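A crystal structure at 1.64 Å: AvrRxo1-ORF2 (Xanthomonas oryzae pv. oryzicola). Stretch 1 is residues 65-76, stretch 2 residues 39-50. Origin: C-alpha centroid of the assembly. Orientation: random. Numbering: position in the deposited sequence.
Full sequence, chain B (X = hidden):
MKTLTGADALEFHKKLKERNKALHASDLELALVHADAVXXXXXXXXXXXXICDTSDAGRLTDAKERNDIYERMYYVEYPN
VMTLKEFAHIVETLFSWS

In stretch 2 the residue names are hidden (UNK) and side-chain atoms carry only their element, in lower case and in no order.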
# COMPACT_ATOMS: atom_id res chain seq x y z
N GLU B 65 6.45 -0.03 -27.52
CA GLU B 65 5.98 -0.92 -26.47
C GLU B 65 7.14 -1.78 -25.96
O GLU B 65 7.21 -2.08 -24.77
CB GLU B 65 4.82 -1.80 -26.95
CG GLU B 65 4.02 -2.46 -25.81
CD GLU B 65 2.82 -3.27 -26.30
OE1 GLU B 65 2.26 -4.06 -25.50
OE2 GLU B 65 2.44 -3.11 -27.49
N ARG B 66 8.06 -2.14 -26.85
CA ARG B 66 9.15 -3.04 -26.46
C ARG B 66 10.17 -2.39 -25.53
O ARG B 66 10.56 -2.99 -24.52
CB ARG B 66 9.83 -3.62 -27.70
CG ARG B 66 10.73 -4.80 -27.40
CD ARG B 66 10.79 -5.77 -28.58
NE ARG B 66 11.80 -5.40 -29.56
CZ ARG B 66 11.58 -4.61 -30.61
NH1 ARG B 66 10.37 -4.11 -30.82
NH2 ARG B 66 12.57 -4.33 -31.45
N ASN B 67 10.61 -1.18 -25.86
CA ASN B 67 11.53 -0.48 -24.98
C ASN B 67 10.85 -0.20 -23.65
O ASN B 67 11.43 -0.44 -22.58
CB ASN B 67 12.01 0.83 -25.60
CG ASN B 67 13.14 1.47 -24.80
OD1 ASN B 67 14.26 0.96 -24.77
ND2 ASN B 67 12.84 2.58 -24.14
N ASP B 68 9.62 0.29 -23.71
CA ASP B 68 8.87 0.66 -22.52
C ASP B 68 8.62 -0.51 -21.56
O ASP B 68 8.62 -0.33 -20.35
CB ASP B 68 7.56 1.37 -22.88
CG ASP B 68 7.79 2.76 -23.48
OD1 ASP B 68 8.77 2.95 -24.23
OD2 ASP B 68 6.98 3.68 -23.18
N ILE B 69 8.42 -1.71 -22.11
CA ILE B 69 8.25 -2.90 -21.27
C ILE B 69 9.53 -3.23 -20.50
O ILE B 69 9.50 -3.42 -19.28
CB ILE B 69 7.83 -4.14 -22.11
CG1 ILE B 69 6.37 -4.01 -22.56
CG2 ILE B 69 8.00 -5.41 -21.31
CD1 ILE B 69 5.99 -4.99 -23.65
N TYR B 70 10.66 -3.29 -21.20
CA TYR B 70 11.89 -3.77 -20.58
C TYR B 70 12.64 -2.71 -19.79
O TYR B 70 13.26 -3.02 -18.78
CB TYR B 70 12.80 -4.49 -21.58
CG TYR B 70 12.20 -5.80 -21.99
CD1 TYR B 70 12.19 -6.88 -21.12
CD2 TYR B 70 11.59 -5.94 -23.22
CE1 TYR B 70 11.62 -8.08 -21.48
CE2 TYR B 70 11.02 -7.14 -23.59
CZ TYR B 70 11.04 -8.20 -22.72
OH TYR B 70 10.46 -9.38 -23.09
N GLU B 71 12.58 -1.46 -20.24
CA GLU B 71 13.22 -0.39 -19.49
C GLU B 71 12.53 -0.28 -18.13
O GLU B 71 13.19 -0.24 -17.09
CB GLU B 71 13.15 0.95 -20.24
CG GLU B 71 13.05 2.16 -19.31
CD GLU B 71 13.84 3.36 -19.80
OE1 GLU B 71 14.65 3.20 -20.74
OE2 GLU B 71 13.65 4.46 -19.23
N ARG B 72 11.21 -0.25 -18.16
CA ARG B 72 10.44 -0.13 -16.92
C ARG B 72 10.66 -1.33 -16.01
O ARG B 72 10.85 -1.18 -14.81
CB ARG B 72 8.96 0.06 -17.23
CG ARG B 72 8.07 0.01 -16.02
CD ARG B 72 6.63 0.34 -16.37
NE ARG B 72 6.50 1.73 -16.77
CZ ARG B 72 6.46 2.75 -15.91
NH1 ARG B 72 6.34 3.98 -16.36
NH2 ARG B 72 6.54 2.52 -14.59
N MSE B 73 10.64 -2.54 -16.57
CA MSE B 73 10.90 -3.72 -15.76
C MSE B 73 12.28 -3.65 -15.11
O MSE B 73 12.44 -3.90 -13.92
CB MSE B 73 10.78 -5.00 -16.61
CG MSE B 73 11.06 -6.25 -15.83
SE MSE B 73 10.99 -7.80 -17.02
CE MSE B 73 9.18 -7.56 -17.62
N TYR B 74 13.28 -3.26 -15.89
CA TYR B 74 14.65 -3.17 -15.41
C TYR B 74 14.76 -2.24 -14.20
O TYR B 74 15.35 -2.60 -13.18
CB TYR B 74 15.52 -2.66 -16.57
CG TYR B 74 16.99 -2.46 -16.26
CD1 TYR B 74 17.81 -3.53 -15.94
CD2 TYR B 74 17.56 -1.20 -16.33
CE1 TYR B 74 19.15 -3.35 -15.68
CE2 TYR B 74 18.90 -1.01 -16.08
CZ TYR B 74 19.69 -2.08 -15.76
OH TYR B 74 21.03 -1.90 -15.50
N TYR B 75 14.17 -1.06 -14.32
CA TYR B 75 14.33 -0.04 -13.29
C TYR B 75 13.36 -0.19 -12.13
O TYR B 75 13.74 0.00 -10.98
CB TYR B 75 14.17 1.36 -13.88
CG TYR B 75 15.40 1.81 -14.64
CD1 TYR B 75 16.63 1.90 -14.00
CD2 TYR B 75 15.33 2.15 -15.98
CE1 TYR B 75 17.77 2.32 -14.68
CE2 TYR B 75 16.46 2.58 -16.68
CZ TYR B 75 17.67 2.65 -16.02
OH TYR B 75 18.80 3.06 -16.68
N VAL B 76 12.10 -0.52 -12.43
CA VAL B 76 11.06 -0.52 -11.40
C VAL B 76 10.95 -1.86 -10.69
O VAL B 76 10.83 -1.92 -9.47
CB VAL B 76 9.71 -0.12 -11.97
CG1 VAL B 76 8.64 -0.14 -10.89
CG2 VAL B 76 9.79 1.26 -12.57
N UNK B 39 24.67 3.73 -9.15
CA UNK B 39 25.54 3.39 -10.27
C UNK B 39 25.05 2.26 -11.14
O UNK B 39 25.84 1.61 -11.83
N UNK B 40 23.74 2.01 -11.13
CA UNK B 40 23.14 0.96 -11.95
C UNK B 40 23.40 1.25 -13.43
O UNK B 40 23.31 2.39 -13.87
c UNK B 40 19.47 -0.31 -11.82
c UNK B 40 21.63 0.90 -11.66
n UNK B 40 17.74 -2.06 -11.83
c UNK B 40 18.53 -1.13 -12.68
c UNK B 40 20.82 -0.09 -12.50
N UNK B 41 23.75 0.21 -14.19
CA UNK B 41 24.03 0.36 -15.61
C UNK B 41 22.85 0.98 -16.36
O UNK B 41 21.69 0.61 -16.14
c UNK B 41 25.16 -2.29 -18.27
o UNK B 41 25.34 -3.24 -17.47
c UNK B 41 24.41 -0.99 -16.23
o UNK B 41 25.32 -2.41 -19.50
c UNK B 41 24.72 -0.95 -17.72
N UNK B 42 23.14 1.95 -17.21
CA UNK B 42 22.12 2.63 -17.99
C UNK B 42 21.39 1.66 -18.91
O UNK B 42 22.03 0.84 -19.58
c UNK B 42 21.50 5.87 -19.01
n UNK B 42 21.65 8.66 -18.57
c UNK B 42 21.75 4.52 -19.64
c UNK B 42 22.77 7.97 -18.76
n UNK B 42 22.73 6.66 -18.97
n UNK B 42 23.94 8.60 -18.74
c UNK B 42 22.75 3.73 -18.84
N UNK B 43 20.06 1.74 -18.97
CA UNK B 43 19.32 0.79 -19.79
C UNK B 43 19.56 1.00 -21.28
O UNK B 43 19.37 2.10 -21.82
c UNK B 43 15.72 -2.25 -21.64
c UNK B 43 16.34 0.05 -21.38
c UNK B 43 15.67 -0.94 -22.07
c UNK B 43 16.44 -2.58 -20.51
c UNK B 43 17.82 0.80 -19.49
c UNK B 43 17.07 -0.26 -20.24
c UNK B 43 17.12 -1.59 -19.82
N UNK B 44 19.95 -0.09 -21.94
CA UNK B 44 20.34 -0.11 -23.34
C UNK B 44 19.64 -1.30 -23.99
O UNK B 44 20.12 -2.43 -23.88
c UNK B 44 22.41 -0.28 -24.84
o UNK B 44 23.43 0.41 -25.08
c UNK B 44 21.87 -0.27 -23.42
o UNK B 44 21.87 -1.00 -25.71
N UNK B 45 18.52 -1.05 -24.67
CA UNK B 45 17.72 -2.13 -25.26
C UNK B 45 18.50 -2.95 -26.28
O UNK B 45 18.42 -4.18 -26.30
c UNK B 45 16.44 -1.57 -25.90
c UNK B 45 15.05 -3.64 -25.58
c UNK B 45 14.38 -1.96 -27.33
c UNK B 45 15.55 -2.61 -26.59
N UNK B 46 19.28 -2.26 -27.11
CA UNK B 46 20.06 -2.92 -28.14
C UNK B 46 21.13 -3.85 -27.57
O UNK B 46 21.31 -4.97 -28.05
c UNK B 46 20.67 -1.89 -29.09
o UNK B 46 21.49 -0.00 -30.88
c UNK B 46 20.24 -0.02 -30.75
o UNK B 46 19.47 0.72 -31.39
c UNK B 46 19.64 -1.00 -29.76
N UNK B 47 21.84 -3.40 -26.54
CA UNK B 47 22.80 -4.27 -25.87
C UNK B 47 22.06 -5.43 -25.22
O UNK B 47 22.55 -6.56 -25.20
c UNK B 47 25.11 -3.86 -22.76
o UNK B 47 24.96 -2.64 -22.55
c UNK B 47 23.61 -3.53 -24.80
o UNK B 47 25.66 -4.63 -21.94
c UNK B 47 24.61 -4.44 -24.08
N UNK B 48 20.87 -5.13 -24.68
CA UNK B 48 20.03 -6.17 -24.10
C UNK B 48 19.69 -7.20 -25.17
O UNK B 48 19.86 -8.40 -24.95
c UNK B 48 18.57 -7.26 -21.67
c UNK B 48 17.83 -6.58 -22.80
c UNK B 48 18.74 -5.57 -23.51
c UNK B 48 16.56 -5.91 -22.29
N UNK B 49 19.23 -6.73 -26.32
CA UNK B 49 18.80 -7.61 -27.41
C UNK B 49 19.92 -8.44 -28.03
O UNK B 49 19.67 -9.26 -28.92
c UNK B 49 16.63 -6.43 -28.07
o UNK B 49 14.76 -5.20 -28.87
c UNK B 49 18.05 -6.80 -28.48
o UNK B 49 16.71 -4.78 -29.79
c UNK B 49 15.99 -5.40 -28.98
N UNK B 50 21.15 -8.24 -27.56
CA UNK B 50 22.28 -9.06 -28.00
C UNK B 50 22.37 -10.35 -27.20
O UNK B 50 22.76 -11.39 -27.73
c UNK B 50 23.98 -7.43 -28.99
n UNK B 50 24.89 -4.93 -29.33
c UNK B 50 23.59 -8.30 -27.82
c UNK B 50 25.50 -7.31 -29.10
c UNK B 50 25.95 -5.88 -28.89
O HOH W 1 16.32 0.32 -10.56
O HOH W 2 20.86 3.77 -14.60

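Position 39 has no side-chain atoms, and its phi of 83° belongs to a Schellman motif closing the preceding helix; a CB here would jam against the preceding carbonyl O. It is Gly39.

Position 40 carries four carbons in a row ending in nitrogen; the chain lies over one face of the Tyr74 ring, and the nitrogen is 2.8 Å from Tyr74 O. It is Lys40. CE of Lys40 lies 3.5 Å from the ring centroid of Tyr74 and NZ 4.2 Å from it, 6° off the normal: a CH-pi contact and a cation-pi contact together. NZ also donates the bond to Tyr74 O, and water 1 links it to Tyr75 O.

Position 41 has three carbons, the third bearing two oxygens; its CB is 3.6 Å from Tyr74 OH. It is Glu41. Its backbone does the bonding here, Tyr74 OH donating to Glu41 O at 2.7 Å.

Position 42 shows three carbons, a nitrogen, then a carbon carrying two more nitrogens, a guanidinium; its CA lies 3.6 Å from Tyr75 OH. Arg42 points its CA-to-CB bond away and is exposed.

Position 43 has one carbon leading to a six-carbon ring without a hydroxyl; Glu71 CA sits 3.6 Å from the ring centroid, 11° off the normal. It is Phe43. Asn67 OD1 approaches the ring edge, 3.6 Å from CE2 of Phe43. Tyr70 CB meets Phe43 CZ at 3.7 Å, and the Tyr74 ring packs obliquely, planes at 43°. Phe43 N donates to Tyr75 OH at 2.9 Å.

Position 44 has two carbons, the second with two oxygens, none touching stretch 1. Asp44 caps the following helix, its OD1 accepting from N of position 47 at 2.5 Å.

Position 45 has four carbons forked at the second; its CB lies 3.5 Å from Asn67 OD1. It is Leu45.

Positions 46 and 47 each have three carbons ending in two oxygens and make no contact with stretch 1: Glu46 and Glu47.

Position 48 repeats the forked four-carbon pattern, one branch end 4.1 Å from Tyr70 CB. Leu48 is buried.

Position 49 again ends in a carboxylate on its third carbon, one oxygen 3.0 Å from Arg66 NE. It is Glu49, whose OE2 accepts near the guanidinium plane, forming a salt bridge.

Position 50, four carbons ending in nitrogen and far from stretch 1, is Lys50.

The contact buries 650 Å² in total. Phe43, with the largest covered area, packs against the helix backbone at Glu71, and the Arg66–Glu49 salt bridge joins helices crossing at 87°.

Stretch 2, residues 39-50: GKERFDLEELEK
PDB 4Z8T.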